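Local coordinates for chemotaxis transducer (Pseudomonas aeruginosa, PDB 6GCV), which senses nitrate for chemotaxis, binding it directly through its PilJ-type ligand-binding domain, at the interface of chains A and B. Coordinates in Å, arbitrary orientation; residue numbers count along the deposited sequence, not the author numbering. Chains: chain A/B, Chemotaxis transducer.

The interface of chains A and B. Residues chain A 32, 35-36, 39, 115, 119; chain B 33, 35-36, 40.
The two copies of helix 18-42, one bearing A:Gln32 and the other B:Arg36, run side by side in the same direction about a two-fold axis, approaching here at CA of A:Arg36 and CA of B:Arg36, 4.3 Å apart; helix 112-137 of chain A flanks them. The structure alone does not establish whether this pairing is the receptor's signalling dimer. Where the backbones come near one another, small or slender groups suit the place: the methyl CB of A:Ala35 lies 4.0 Å from CG of B:Arg36, and CB of A:Arg36 sits 3.7 Å from the backbone N of B:Arg36. The two arginines differ: A:Arg36 bends at chi2, with CG and CD near CB of B:Ala35. In B:Arg36, CG is anti to the backbone N (chi1 161°) and the chain runs extended from CG to NE, long enough to pass A:Ala35 and reach between A:Gln32 and A:Ser119. Its NH1 donates to the side-chain carbonyl OE1 of A:Gln32 over 2.9 Å, a nearly straight bond (163° at H). The oxygen receives it on a lone pair and lies at the edge of the guanidinium, almost in its plane, although amide and guanidinium planes are turned 70° apart. Glutamine fits because its amide works at both ends: NE2 of A:Gln32 donates to the hydroxyl OG of A:Ser119 at 3.1 Å, a more bent bond tilted from the amide plane, which helps fix the amide's rotation. Serine is small enough to set OG over one guanidinium face, off towards the rim, while its CB packs 3.6 Å from CZ of B:Arg36. Alongside A:Gln32, pointing the same way, lies the aliphatic stem of B:Lys33. One turn beyond B:Arg36, CG of B:Gln40 meets methyl CD1 of A:Leu39, and the bend at chi2 carries the amide towards A:Phe115. The carbonyl OE1 of B:Gln40 comes from beside the ring, its amide plane tilted modestly from it, 3.4 Å from CD2 of A:Phe115.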
loop_
_atom_site.group_PDB
_atom_site.type_symbol
_atom_site.label_atom_id
_atom_site.label_comp_id
_atom_site.label_asym_id
_atom_site.label_seq_id
_atom_site.Cartn_x
_atom_site.Cartn_y
_atom_site.Cartn_z
ATOM N N GLN A 32 4.322 -1.577 2.717
ATOM C CA GLN A 32 5.025 -2.013 1.517
ATOM C C GLN A 32 6.043 -0.961 1.017
ATOM O O GLN A 32 7.145 -1.311 0.594
ATOM C CB GLN A 32 4.008 -2.385 0.434
ATOM C CG GLN A 32 3.031 -3.439 0.903
ATOM C CD GLN A 32 3.727 -4.678 1.346
ATOM O OE1 GLN A 32 4.266 -5.386 0.497
ATOM N NE2 GLN A 32 3.772 -4.930 2.660
ATOM N N ALA A 35 9.169 -1.165 3.008
ATOM C CA ALA A 35 9.990 -2.302 2.621
ATOM C C ALA A 35 10.794 -1.982 1.350
ATOM O O ALA A 35 11.983 -2.286 1.259
ATOM C CB ALA A 35 9.146 -3.535 2.402
ATOM N N ARG A 36 10.139 -1.397 0.361
ATOM C CA ARG A 36 10.871 -1.040 -0.824
ATOM C C ARG A 36 11.992 -0.046 -0.552
ATOM O O ARG A 36 13.083 -0.171 -1.080
ATOM C CB ARG A 36 9.975 -0.759 -1.984
ATOM C CG ARG A 36 9.125 0.392 -1.985
ATOM C CD ARG A 36 9.701 1.541 -2.788
ATOM N NE ARG A 36 8.706 2.584 -2.929
ATOM C CZ ARG A 36 8.929 3.851 -3.257
ATOM N NH1 ARG A 36 10.146 4.359 -3.167
ATOM N NH2 ARG A 36 7.845 4.642 -3.412
ATOM N N LEU A 39 14.881 -1.932 1.144
ATOM C CA LEU A 39 15.613 -2.760 0.185
ATOM C C LEU A 39 16.481 -1.899 -0.751
ATOM O O LEU A 39 17.606 -2.285 -1.104
ATOM C CB LEU A 39 14.640 -3.622 -0.630
ATOM C CG LEU A 39 13.917 -4.696 0.208
ATOM C CD1 LEU A 39 12.716 -5.196 -0.579
ATOM C CD2 LEU A 39 14.813 -5.835 0.571
ATOM N N PHE A 115 12.269 -11.641 6.059
ATOM C CA PHE A 115 11.789 -10.269 5.978
ATOM C C PHE A 115 10.556 -10.153 5.077
ATOM O O PHE A 115 9.547 -9.527 5.429
ATOM C CB PHE A 115 12.910 -9.357 5.505
ATOM C CG PHE A 115 12.468 -7.969 5.215
ATOM C CD1 PHE A 115 12.001 -7.153 6.218
ATOM C CD2 PHE A 115 12.503 -7.487 3.918
ATOM C CE1 PHE A 115 11.613 -5.870 5.932
ATOM C CE2 PHE A 115 12.133 -6.193 3.652
ATOM C CZ PHE A 115 11.680 -5.409 4.656
ATOM N N SER A 119 6.793 -9.049 6.030
ATOM C CA SER A 119 6.097 -7.959 5.345
ATOM C C SER A 119 4.698 -8.396 4.899
ATOM O O SER A 119 3.711 -7.666 5.075
ATOM C CB SER A 119 6.913 -7.494 4.132
ATOM O OG SER A 119 6.363 -6.301 3.566
ATOM N N LYS B 33 3.865 -2.812 -3.236
ATOM C CA LYS B 33 4.183 -4.235 -3.097
ATOM C C LYS B 33 4.976 -4.723 -4.300
ATOM O O LYS B 33 5.920 -5.490 -4.146
ATOM C CB LYS B 33 2.894 -5.036 -2.893
ATOM C CG LYS B 33 3.114 -6.498 -2.586
ATOM C CD LYS B 33 1.833 -7.151 -2.067
ATOM C CE LYS B 33 2.009 -8.594 -1.699
ATOM N NZ LYS B 33 1.855 -9.452 -2.907
ATOM N N ALA B 35 7.005 -2.989 -6.164
ATOM C CA ALA B 35 8.367 -2.483 -6.062
ATOM C C ALA B 35 9.173 -3.282 -5.038
ATOM O O ALA B 35 10.334 -3.601 -5.274
ATOM C CB ALA B 35 8.349 -1.025 -5.702
ATOM N N ARG B 36 8.572 -3.571 -3.898
ATOM C CA ARG B 36 9.194 -4.415 -2.894
ATOM C C ARG B 36 9.606 -5.759 -3.506
ATOM O O ARG B 36 10.737 -6.228 -3.342
ATOM C CB ARG B 36 8.213 -4.616 -1.699
ATOM C CG ARG B 36 8.490 -5.779 -0.788
ATOM C CD ARG B 36 7.229 -6.258 -0.110
ATOM N NE ARG B 36 7.446 -7.611 0.333
ATOM C CZ ARG B 36 6.498 -8.436 0.719
ATOM N NH1 ARG B 36 5.234 -8.060 0.760
ATOM N NH2 ARG B 36 6.817 -9.668 1.082
ATOM N N GLN B 40 13.332 -7.295 -4.084
ATOM C CA GLN B 40 13.670 -8.597 -3.491
ATOM C C GLN B 40 14.304 -9.475 -4.563
ATOM O O GLN B 40 15.306 -10.150 -4.323
ATOM C CB GLN B 40 12.437 -9.331 -2.904
ATOM C CG GLN B 40 11.809 -8.896 -1.578
ATOM C CD GLN B 40 12.473 -9.322 -0.234
ATOM O OE1 GLN B 40 12.314 -8.574 0.690
ATOM N NE2 GLN B 40 13.134 -10.526 -0.110
#